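Local coordinates for protein endoglucanase (Clostridium thermocellum, PDB 2C4X) that probably hydrolyses cellulose as a multidomain cellulosomal enzyme, of which this fragment holds the C-terminal PKD domain and the CBM44 module that recognises beta-glucan chains, at residues P177-H188 against W227-I238; T23-S32 against P59-P68. The protein carries 1 engineered substitution. All coordinates share one frame; numbering follows the deposited sequence.

Contact 1: residues P177-H188 against W227-I238; sequences PIAAIQPYIMPH and WPQQMGIQVQTI. With EDO (1,2-ethanediol), chain F.
In the beta-sandwich of the CBM44 module, two neighbouring antiparallel strands of one five-stranded sheet meet as Tyr184 is laid over Gly232, a worked example of an aromatic side chain spanning its cross-strand glycine. Tyr184 has CG between its backbone N and carbonyl carbon (chi1 70°), which swings the ring across to the other strand. Gly232 CA then lies over one face, 4.0 Å from the ring centroid, as a CH-pi contact. Reciprocal backbone bonds join this pair, and others join Gln182 to Gln234 and Met186 to Gln230.

At the far end of the ring, Tyr184 OH donates to Gln230 OE1 at 2.6 Å, in the carbonyl plane and on a lone pair. Asp155, on strand 148-155, accepts from the other end of the Gln230 amide, and the methyl CE of selenomethionine Met186 reaches OE1 of Gln230 at 3.3 Å. Trp197 stacks with Tyr184. Such an aromatic, amide-rich face is consistent with the glycan-binding surface of these modules; here an ethanediol, probably from the crystallisation liquor, lies beside Tyr184, Gln230 and Gln234.

On the other face, Ile181 CD1 packs on Val235 CG2 at 3.7 Å, while Ile233 and Val235 press on strand 241-251, which belongs to the second sheet.

Gln182 and Gln234 run side by side with their amide planes 54° apart. Ser199 bonds to Gln182 OE1, and Gln182 NE2 donates to Gln234 OE1 at 3.0 Å. Gln234 NE2, in turn, makes a weak bond to ethanediol O2 at 3.1 Å.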
loop_
_atom_site.group_PDB
_atom_site.type_symbol
_atom_site.label_atom_id
_atom_site.label_comp_id
_atom_site.label_asym_id
_atom_site.label_seq_id
_atom_site.Cartn_x
_atom_site.Cartn_y
_atom_site.Cartn_z
ATOM N N PRO A 177 25.896 7.024 -0.101
ATOM C CA PRO A 177 26.912 6.078 0.369
ATOM C C PRO A 177 26.311 4.899 1.144
ATOM O O PRO A 177 26.723 4.627 2.277
ATOM C CB PRO A 177 27.772 6.936 1.297
ATOM C CG PRO A 177 26.821 7.926 1.857
ATOM C CD PRO A 177 25.859 8.240 0.739
ATOM N N ILE A 178 25.349 4.207 0.540
ATOM C CA ILE A 178 24.681 3.112 1.241
ATOM C C ILE A 178 24.804 1.782 0.496
ATOM O O ILE A 178 24.857 1.752 -0.743
ATOM C CB ILE A 178 23.191 3.451 1.613
ATOM C CG1 ILE A 178 22.217 3.073 0.505
ATOM C CG2 ILE A 178 23.023 4.933 1.946
ATOM C CD1 ILE A 178 20.815 2.789 1.031
ATOM N N ALA A 179 24.875 0.694 1.263
ATOM C CA ALA A 179 24.969 -0.656 0.714
ATOM C C ALA A 179 23.585 -1.288 0.617
ATOM O O ALA A 179 23.257 -1.964 -0.362
ATOM C CB ALA A 179 25.874 -1.509 1.585
ATOM N N ALA A 180 22.778 -1.058 1.646
ATOM C CA ALA A 180 21.482 -1.700 1.779
ATOM C C ALA A 180 20.563 -0.877 2.660
ATOM O O ALA A 180 21.008 -0.012 3.419
ATOM C CB ALA A 180 21.642 -3.108 2.368
ATOM N N ILE A 181 19.276 -1.163 2.542
ATOM C CA ILE A 181 18.256 -0.567 3.378
ATOM C C ILE A 181 17.287 -1.686 3.764
ATOM O O ILE A 181 17.071 -2.621 2.988
ATOM C CB ILE A 181 17.557 0.610 2.635
ATOM C CG1 ILE A 181 16.636 1.389 3.572
ATOM C CG2 ILE A 181 16.832 0.126 1.365
ATOM C CD1 ILE A 181 16.308 2.787 3.074
ATOM N N GLN A 182 16.731 -1.622 4.970
ATOM C CA GLN A 182 15.794 -2.656 5.397
ATOM C C GLN A 182 14.797 -2.223 6.466
ATOM O O GLN A 182 15.197 -1.877 7.584
ATOM C CB GLN A 182 16.524 -3.945 5.821
ATOM C CG GLN A 182 17.462 -3.838 7.014
ATOM C CD GLN A 182 18.232 -5.124 7.248
ATOM O OE1 GLN A 182 17.785 -6.207 6.857
ATOM N NE2 GLN A 182 19.400 -5.018 7.886
ATOM N N PRO A 183 13.491 -2.276 6.131
ATOM C CA PRO A 183 12.475 -2.180 7.173
ATOM C C PRO A 183 12.634 -3.400 8.072
ATOM O O PRO A 183 12.979 -4.483 7.579
ATOM C CB PRO A 183 11.156 -2.291 6.407
ATOM C CG PRO A 183 11.504 -2.035 4.981
ATOM C CD PRO A 183 12.898 -2.486 4.796
ATOM N N TYR A 184 12.408 -3.221 9.367
ATOM C CA TYR A 184 12.525 -4.317 10.299
ATOM C C TYR A 184 11.512 -4.219 11.412
ATOM O O TYR A 184 10.974 -3.146 11.711
ATOM C CB TYR A 184 13.940 -4.396 10.893
ATOM C CG TYR A 184 14.283 -3.261 11.840
ATOM C CD1 TYR A 184 14.001 -3.352 13.215
ATOM C CD2 TYR A 184 14.926 -2.117 11.369
ATOM C CE1 TYR A 184 14.329 -2.318 14.087
ATOM C CE2 TYR A 184 15.257 -1.078 12.228
ATOM C CZ TYR A 184 14.956 -1.179 13.579
ATOM O OH TYR A 184 15.310 -0.136 14.410
ATOM N N ILE A 185 11.246 -5.369 12.009
ATOM C CA ILE A 185 10.547 -5.429 13.283
ATOM C C ILE A 185 11.294 -6.394 14.190
ATOM O O ILE A 185 11.639 -7.523 13.797
ATOM C CB ILE A 185 9.046 -5.777 13.149
ATOM C CG1 ILE A 185 8.349 -5.568 14.506
ATOM C CG2 ILE A 185 8.848 -7.204 12.612
ATOM C CD1 ILE A 185 6.889 -5.315 14.428
HETATM N N MSE A 186 11.575 -5.923 15.397
HETATM C CA MSE A 186 12.425 -6.623 16.324
HETATM C C MSE A 186 11.717 -6.811 17.669
HETATM O O MSE A 186 11.836 -5.961 18.554
HETATM C CB MSE A 186 13.743 -5.848 16.484
HETATM C CG MSE A 186 14.754 -6.507 17.397
HETATM SE SE MSE A 186 16.524 -5.647 17.345
HETATM C CE MSE A 186 15.950 -3.828 17.642
ATOM N N PRO A 187 10.936 -7.904 17.808
ATOM C CA PRO A 187 10.436 -8.293 19.130
ATOM C C PRO A 187 11.581 -8.726 20.040
ATOM O O PRO A 187 12.579 -9.293 19.573
ATOM C CB PRO A 187 9.518 -9.486 18.839
ATOM C CG PRO A 187 9.282 -9.461 17.368
ATOM C CD PRO A 187 10.465 -8.820 16.753
ATOM N N HIS A 188 11.441 -8.439 21.327
ATOM C CA HIS A 188 12.452 -8.785 22.315
ATOM C C HIS A 188 11.746 -8.946 23.652
ATOM O O HIS A 188 10.669 -8.368 23.855
ATOM C CB HIS A 188 13.531 -7.685 22.400
ATOM C CG HIS A 188 12.983 -6.315 22.700
ATOM N ND1 HIS A 188 12.893 -5.815 23.980
ATOM C CD2 HIS A 188 12.480 -5.355 21.887
ATOM C CE1 HIS A 188 12.355 -4.607 23.945
ATOM N NE2 HIS A 188 12.090 -4.307 22.686
ATOM N N TRP A 227 5.644 -9.691 23.830
ATOM C CA TRP A 227 6.991 -9.120 23.767
ATOM C C TRP A 227 6.935 -7.715 23.205
ATOM O O TRP A 227 6.296 -7.499 22.167
ATOM C CB TRP A 227 7.901 -9.977 22.880
ATOM C CG TRP A 227 8.391 -11.252 23.517
ATOM C CD1 TRP A 227 7.866 -11.890 24.609
ATOM C CD2 TRP A 227 9.492 -12.054 23.075
ATOM N NE1 TRP A 227 8.584 -13.032 24.880
ATOM C CE2 TRP A 227 9.585 -13.158 23.952
ATOM C CE3 TRP A 227 10.422 -11.938 22.027
ATOM C CZ2 TRP A 227 10.570 -14.149 23.810
ATOM C CZ3 TRP A 227 11.403 -12.914 21.893
ATOM C CH2 TRP A 227 11.471 -14.003 22.781
ATOM N N PRO A 228 7.595 -6.750 23.883
ATOM C CA PRO A 228 7.717 -5.421 23.293
ATOM C C PRO A 228 8.436 -5.508 21.943
ATOM O O PRO A 228 9.204 -6.455 21.707
ATOM C CB PRO A 228 8.532 -4.636 24.328
ATOM C CG PRO A 228 9.179 -5.659 25.192
ATOM C CD PRO A 228 8.245 -6.828 25.206
ATOM N N GLN A 229 8.156 -4.552 21.058
ATOM C CA GLN A 229 8.666 -4.584 19.687
ATOM C C GLN A 229 9.314 -3.267 19.301
ATOM O O GLN A 229 8.800 -2.188 19.632
ATOM C CB GLN A 229 7.523 -4.865 18.707
ATOM C CG GLN A 229 6.741 -6.130 18.983
ATOM C CD GLN A 229 5.426 -6.193 18.217
ATOM O OE1 GLN A 229 4.950 -5.187 17.683
ATOM N NE2 GLN A 229 4.823 -7.371 18.177
ATOM N N GLN A 230 10.447 -3.347 18.608
ATOM C CA GLN A 230 10.995 -2.182 17.927
ATOM C C GLN A 230 10.754 -2.341 16.433
ATOM O O GLN A 230 11.146 -3.351 15.847
ATOM C CB GLN A 230 12.486 -2.022 18.217
ATOM C CG GLN A 230 13.097 -0.771 17.601
ATOM C CD GLN A 230 14.569 -0.647 17.907
ATOM O OE1 GLN A 230 15.398 -0.600 16.996
ATOM N NE2 GLN A 230 14.910 -0.600 19.197
HETATM N N MSE A 231 10.089 -1.359 15.828
HETATM C CA MSE A 231 9.904 -1.326 14.380
HETATM C C MSE A 231 10.709 -0.162 13.802
HETATM O O MSE A 231 10.790 0.904 14.405
HETATM C CB MSE A 231 8.419 -1.171 14.051
HETATM C CG MSE A 231 8.055 -1.173 12.568
HETATM SE SE MSE A 231 6.105 -0.848 12.290
HETATM C CE MSE A 231 6.077 1.045 12.588
ATOM N N GLY A 232 11.313 -0.353 12.641
ATOM C CA GLY A 232 11.993 0.770 12.014
ATOM C C GLY A 232 12.546 0.500 10.637
ATOM O O GLY A 232 12.188 -0.475 9.984
ATOM N N ILE A 233 13.409 1.403 10.192
ATOM C CA ILE A 233 14.157 1.217 8.973
ATOM C C ILE A 233 15.634 1.368 9.308
ATOM O O ILE A 233 16.033 2.315 10.000
ATOM C CB ILE A 233 13.720 2.214 7.870
ATOM C CG1 ILE A 233 12.229 2.045 7.568
ATOM C CG2 ILE A 233 14.557 2.013 6.597
ATOM C CD1 ILE A 233 11.600 3.266 6.978
ATOM N N GLN A 234 16.424 0.410 8.838
ATOM C CA GLN A 234 17.866 0.435 9.012
ATOM C C GLN A 234 18.549 0.654 7.660
ATOM O O GLN A 234 18.161 0.057 6.650
ATOM C CB GLN A 234 18.358 -0.870 9.638
ATOM C CG GLN A 234 19.817 -0.840 10.054
ATOM C CD GLN A 234 20.295 -2.149 10.647
ATOM O OE1 GLN A 234 20.511 -3.123 9.934
ATOM N NE2 GLN A 234 20.492 -2.164 11.962
ATOM N N VAL A 235 19.568 1.511 7.661
ATOM C CA VAL A 235 20.426 1.714 6.495
ATOM C C VAL A 235 21.864 1.312 6.830
ATOM O O VAL A 235 22.374 1.661 7.891
ATOM C CB VAL A 235 20.381 3.185 6.007
ATOM C CG1 VAL A 235 21.359 3.407 4.893
ATOM C CG2 VAL A 235 19.011 3.515 5.504
ATOM N N GLN A 236 22.500 0.560 5.931
ATOM C CA GLN A 236 23.922 0.258 6.050
ATOM C C GLN A 236 24.704 1.241 5.188
ATOM O O GLN A 236 24.472 1.346 3.982
ATOM C CB GLN A 236 24.227 -1.192 5.640
ATOM C CG GLN A 236 25.679 -1.626 5.880
ATOM C CD GLN A 236 26.109 -2.815 5.025
ATOM O OE1 GLN A 236 25.297 -3.663 4.651
ATOM N NE2 GLN A 236 27.400 -2.881 4.718
ATOM N N THR A 237 25.626 1.966 5.812
ATOM C CA THR A 237 26.441 2.944 5.105
ATOM C C THR A 237 27.830 2.370 4.820
ATOM O O THR A 237 28.355 1.575 5.609
ATOM C CB THR A 237 26.546 4.273 5.881
ATOM O OG1 THR A 237 27.196 4.050 7.140
ATOM C CG2 THR A 237 25.144 4.870 6.121
ATOM N N ILE A 238 28.405 2.762 3.687
ATOM C CA ILE A 238 29.681 2.200 3.238
ATOM C C ILE A 238 30.795 3.227 3.074
ATOM O O ILE A 238 31.966 2.862 2.947
ATOM C CB ILE A 238 29.529 1.365 1.944
ATOM C CG1 ILE A 238 28.658 2.100 0.919
ATOM C CG2 ILE A 238 28.962 -0.013 2.286
ATOM C CD1 ILE A 238 29.101 1.901 -0.526
HETATM C C1 EDO F . 19.536 -1.625 15.614
HETATM O O1 EDO F . 18.304 -0.992 15.975
HETATM C C2 EDO F . 19.306 -3.113 15.399
HETATM O O2 EDO F . 20.418 -3.664 14.680
#

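Contact 2: residues T23-S32 against P59-P68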
loop_
_atom_site.group_PDB
_atom_site.type_symbol
_atom_site.label_atom_id
_atom_site.label_comp_id
_atom_site.label_asym_id
_atom_site.label_seq_id
_atom_site.Cartn_x
_atom_site.Cartn_y
_atom_site.Cartn_z
ATOM N N THR A 23 -11.226 8.294 -4.646
ATOM C CA THR A 23 -12.590 8.594 -4.259
ATOM C C THR A 23 -13.099 9.773 -5.072
ATOM O O THR A 23 -12.347 10.736 -5.338
ATOM C CB THR A 23 -12.726 8.856 -2.746
ATOM O OG1 THR A 23 -11.769 9.839 -2.330
ATOM C CG2 THR A 23 -12.473 7.572 -1.982
ATOM N N ASP A 24 -14.357 9.644 -5.500
ATOM C CA ASP A 24 -15.099 10.650 -6.251
ATOM C C ASP A 24 -14.561 10.914 -7.668
ATOM O O ASP A 24 -14.928 11.896 -8.307
ATOM C CB ASP A 24 -15.251 11.934 -5.424
ATOM C CG ASP A 24 -16.241 11.761 -4.257
ATOM O OD1 ASP A 24 -17.421 11.347 -4.491
ATOM O OD2 ASP A 24 -15.834 12.036 -3.100
ATOM N N GLU A 25 -13.703 10.021 -8.153
ATOM C CA GLU A 25 -13.235 10.064 -9.532
ATOM C C GLU A 25 -14.124 9.140 -10.363
ATOM O O GLU A 25 -14.468 8.039 -9.919
ATOM C CB GLU A 25 -11.783 9.591 -9.607
ATOM C CG GLU A 25 -11.237 9.474 -11.019
ATOM C CD GLU A 25 -9.770 9.111 -11.067
ATOM O OE1 GLU A 25 -9.261 8.487 -10.112
ATOM O OE2 GLU A 25 -9.123 9.454 -12.078
ATOM N N ASN A 26 -14.505 9.588 -11.558
ATOM C CA ASN A 26 -15.277 8.735 -12.454
ATOM C C ASN A 26 -14.493 7.532 -12.948
ATOM O O ASN A 26 -13.347 7.664 -13.403
ATOM C CB ASN A 26 -15.802 9.514 -13.650
ATOM C CG ASN A 26 -17.045 10.286 -13.325
ATOM O OD1 ASN A 26 -18.161 9.824 -13.569
ATOM N ND2 ASN A 26 -16.870 11.441 -12.749
ATOM N N VAL A 27 -15.131 6.368 -12.817
ATOM C CA VAL A 27 -14.662 5.104 -13.361
ATOM C C VAL A 27 -15.612 4.751 -14.504
ATOM O O VAL A 27 -16.828 4.773 -14.336
ATOM C CB VAL A 27 -14.711 3.971 -12.303
ATOM C CG1 VAL A 27 -14.213 2.644 -12.897
ATOM C CG2 VAL A 27 -13.873 4.334 -11.081
ATOM N N VAL A 28 -15.069 4.450 -15.675
ATOM C CA VAL A 28 -15.912 3.988 -16.762
ATOM C C VAL A 28 -15.827 2.473 -16.830
ATOM O O VAL A 28 -14.756 1.923 -17.065
ATOM C CB VAL A 28 -15.536 4.622 -18.123
ATOM C CG1 VAL A 28 -16.390 4.016 -19.245
ATOM C CG2 VAL A 28 -15.704 6.135 -18.074
ATOM N N PHE A 29 -16.954 1.804 -16.606
ATOM C CA PHE A 29 -17.029 0.357 -16.765
ATOM C C PHE A 29 -17.493 0.062 -18.176
ATOM O O PHE A 29 -18.470 0.644 -18.656
ATOM C CB PHE A 29 -17.987 -0.262 -15.733
ATOM C CG PHE A 29 -17.509 -0.128 -14.311
ATOM C CD1 PHE A 29 -17.858 0.986 -13.544
ATOM C CD2 PHE A 29 -16.703 -1.112 -13.743
ATOM C CE1 PHE A 29 -17.425 1.105 -12.213
ATOM C CE2 PHE A 29 -16.245 -0.999 -12.427
ATOM C CZ PHE A 29 -16.609 0.111 -11.656
ATOM N N ASN A 30 -16.789 -0.843 -18.838
ATOM C CA ASN A 30 -17.028 -1.104 -20.246
ATOM C C ASN A 30 -17.279 -2.591 -20.485
ATOM O O ASN A 30 -16.355 -3.395 -20.478
ATOM C CB ASN A 30 -15.834 -0.590 -21.064
ATOM C CG ASN A 30 -16.076 -0.640 -22.555
ATOM O OD1 ASN A 30 -16.770 -1.521 -23.056
ATOM N ND2 ASN A 30 -15.497 0.311 -23.278
ATOM N N ALA A 31 -18.545 -2.945 -20.683
ATOM C CA ALA A 31 -18.941 -4.333 -20.935
ATOM C C ALA A 31 -19.105 -4.645 -22.425
ATOM O O ALA A 31 -19.805 -5.594 -22.788
ATOM C CB ALA A 31 -20.236 -4.642 -20.188
ATOM N N SER A 32 -18.462 -3.860 -23.284
ATOM C CA SER A 32 -18.713 -3.933 -24.726
ATOM C C SER A 32 -18.247 -5.232 -25.401
ATOM O O SER A 32 -18.686 -5.535 -26.510
ATOM C CB SER A 32 -18.142 -2.711 -25.448
ATOM O OG SER A 32 -16.731 -2.766 -25.471
ATOM N N PRO A 59 -23.612 -1.020 -23.238
ATOM C CA PRO A 59 -22.561 -1.678 -22.443
ATOM C C PRO A 59 -21.617 -0.817 -21.579
ATOM O O PRO A 59 -20.798 -1.373 -20.845
ATOM C CB PRO A 59 -21.759 -2.466 -23.493
ATOM C CG PRO A 59 -22.052 -1.845 -24.794
ATOM C CD PRO A 59 -23.277 -0.974 -24.676
ATOM N N THR A 60 -21.708 0.505 -21.634
ATOM C CA THR A 60 -20.878 1.301 -20.724
ATOM C C THR A 60 -21.698 2.016 -19.642
ATOM O O THR A 60 -22.896 2.253 -19.797
ATOM C CB THR A 60 -19.942 2.303 -21.449
ATOM O OG1 THR A 60 -20.702 3.430 -21.887
ATOM C CG2 THR A 60 -19.227 1.652 -22.644
ATOM N N ILE A 61 -21.038 2.326 -18.530
ATOM C CA ILE A 61 -21.650 3.045 -17.423
ATOM C C ILE A 61 -20.505 3.721 -16.674
ATOM O O ILE A 61 -19.383 3.213 -16.655
ATOM C CB ILE A 61 -22.508 2.108 -16.493
ATOM C CG1 ILE A 61 -23.473 2.937 -15.621
ATOM C CG2 ILE A 61 -21.620 1.171 -15.632
ATOM C CD1 ILE A 61 -24.706 2.175 -15.090
ATOM N N THR A 62 -20.774 4.882 -16.100
ATOM C CA THR A 62 -19.777 5.559 -15.285
ATOM C C THR A 62 -20.252 5.628 -13.835
ATOM O O THR A 62 -21.463 5.691 -13.566
ATOM C CB THR A 62 -19.362 6.958 -15.874
ATOM O OG1 THR A 62 -18.273 7.500 -15.117
ATOM C CG2 THR A 62 -20.521 7.949 -15.863
ATOM N N TYR A 63 -19.295 5.598 -12.913
ATOM C CA TYR A 63 -19.575 5.476 -11.490
ATOM C C TYR A 63 -18.467 6.110 -10.634
ATOM O O TYR A 63 -17.302 6.107 -11.024
ATOM C CB TYR A 63 -19.768 3.992 -11.109
ATOM C CG TYR A 63 -20.431 3.831 -9.768
ATOM C CD1 TYR A 63 -21.788 4.108 -9.612
ATOM C CD2 TYR A 63 -19.696 3.458 -8.639
ATOM C CE1 TYR A 63 -22.402 4.004 -8.385
ATOM C CE2 TYR A 63 -20.306 3.342 -7.397
ATOM C CZ TYR A 63 -21.659 3.616 -7.277
ATOM O OH TYR A 63 -22.290 3.527 -6.056
ATOM N N LYS A 64 -18.847 6.635 -9.468
ATOM C CA LYS A 64 -17.919 7.234 -8.507
ATOM C C LYS A 64 -18.092 6.585 -7.141
ATOM O O LYS A 64 -19.219 6.411 -6.676
ATOM C CB LYS A 64 -18.196 8.738 -8.355
ATOM C CG LYS A 64 -18.054 9.551 -9.619
ATOM C CD LYS A 64 -18.416 11.017 -9.392
ATOM C CE LYS A 64 -19.874 11.277 -9.697
ATOM N NZ LYS A 64 -20.224 12.745 -9.638
ATOM N N TYR A 65 -16.979 6.238 -6.495
ATOM C CA TYR A 65 -17.017 5.702 -5.133
ATOM C C TYR A 65 -16.676 6.812 -4.147
ATOM O O TYR A 65 -15.723 7.572 -4.350
ATOM C CB TYR A 65 -16.039 4.538 -4.970
ATOM C CG TYR A 65 -16.427 3.295 -5.733
ATOM C CD1 TYR A 65 -17.272 2.343 -5.158
ATOM C CD2 TYR A 65 -15.963 3.077 -7.029
ATOM C CE1 TYR A 65 -17.632 1.184 -5.854
ATOM C CE2 TYR A 65 -16.318 1.918 -7.742
ATOM C CZ TYR A 65 -17.154 0.979 -7.138
ATOM O OH TYR A 65 -17.517 -0.165 -7.810
ATOM N N LYS A 66 -17.465 6.921 -3.087
ATOM C CA LYS A 66 -17.252 8.016 -2.147
ATOM C C LYS A 66 -16.197 7.692 -1.106
ATOM O O LYS A 66 -15.510 8.589 -0.635
ATOM C CB LYS A 66 -18.572 8.461 -1.511
ATOM C CG LYS A 66 -18.856 7.959 -0.126
ATOM C CD LYS A 66 -19.839 8.882 0.559
ATOM C CE LYS A 66 -20.478 8.224 1.778
ATOM N NZ LYS A 66 -21.266 6.984 1.436
ATOM N N ASN A 67 -16.064 6.409 -0.757
ATOM C CA ASN A 67 -15.108 5.988 0.262
ATOM C C ASN A 67 -14.034 5.079 -0.315
ATOM O O ASN A 67 -14.287 4.360 -1.300
ATOM C CB ASN A 67 -15.821 5.293 1.428
ATOM C CG ASN A 67 -16.699 6.240 2.219
ATOM O OD1 ASN A 67 -17.881 5.973 2.444
ATOM N ND2 ASN A 67 -16.130 7.354 2.638
ATOM N N PRO A 68 -12.829 5.112 0.279
ATOM C CA PRO A 68 -11.807 4.164 -0.173
ATOM C C PRO A 68 -12.165 2.719 0.198
ATOM O O PRO A 68 -12.974 2.484 1.102
ATOM C CB PRO A 68 -10.528 4.619 0.546
ATOM C CG PRO A 68 -10.967 5.492 1.658
ATOM C CD PRO A 68 -12.340 6.019 1.343
HETATM O O HOH W 1 -14.163 6.625 -7.661
HETATM O O HOH W 2 -19.123 13.730 -11.954
#
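Thr62 sets its hydroxyl between two acceptors of the facing strand, with OG1 2.8 Å from Asn26 OD1 and 3.2 Å from Val27 O; both are within reach of its one proton. Thr62 has OG1 anti to its backbone N (chi1 -173°), which directs the oxygen at this corner. On the other face of the strand pair, Tyr63 CB lies at the edge of the Phe29 ring, 3.9 Å from CE1, and Phe29 CZ comes to the edge of the Tyr65 ring, the two side chains crossing at about a right angle. Val27 CG1 sits over a face of the Phe29 ring.

Backbone bonds pair Val27 with Tyr63 and Phe29 with Ile61, and Ala31 N adds one to Pro59 O. Beyond Tyr63 the strands part, and a water is inserted, giving to Glu25 O at 2.7 Å and accepting from Tyr65 N; direct bonding resumes where Asp24 N reaches Tyr65 O at 2.7 Å. At the opposite end, Asn30 OD1 accepts from Ser32 N, making an Asx turn as the chain leaves the strand, and from Ser32 OG as well.

Further out, Phe48 O holds Tyr65 OH and Asp50 holds Tyr63 OH, while Val73 and Ile91 of the other sheet back Phe29 and Val27. A three-stranded sheet, with 60-63 outermost within the chain, packed on a four-stranded one is the immunoglobulin-like beta-sandwich of a PKD domain.

The two contacts illustrate one principle, an antiparallel strand pair with one face turned to the sandwich core, in separate domains of the chain. Contact 2 closes in the PKD domain before contact 1 opens in the CBM44 module; their centres lie 41 Å apart, and their nearest atoms about 21 Å, without touching. A calcium site is approached from both. The side chain of Pro68 in contact 2 is about 8 Å from that of Lys133, and the side chain of Ile233 in contact 1 about 9 Å from that of Asp248, both residues of that site. The probable glycan-binding face belongs to contact 1.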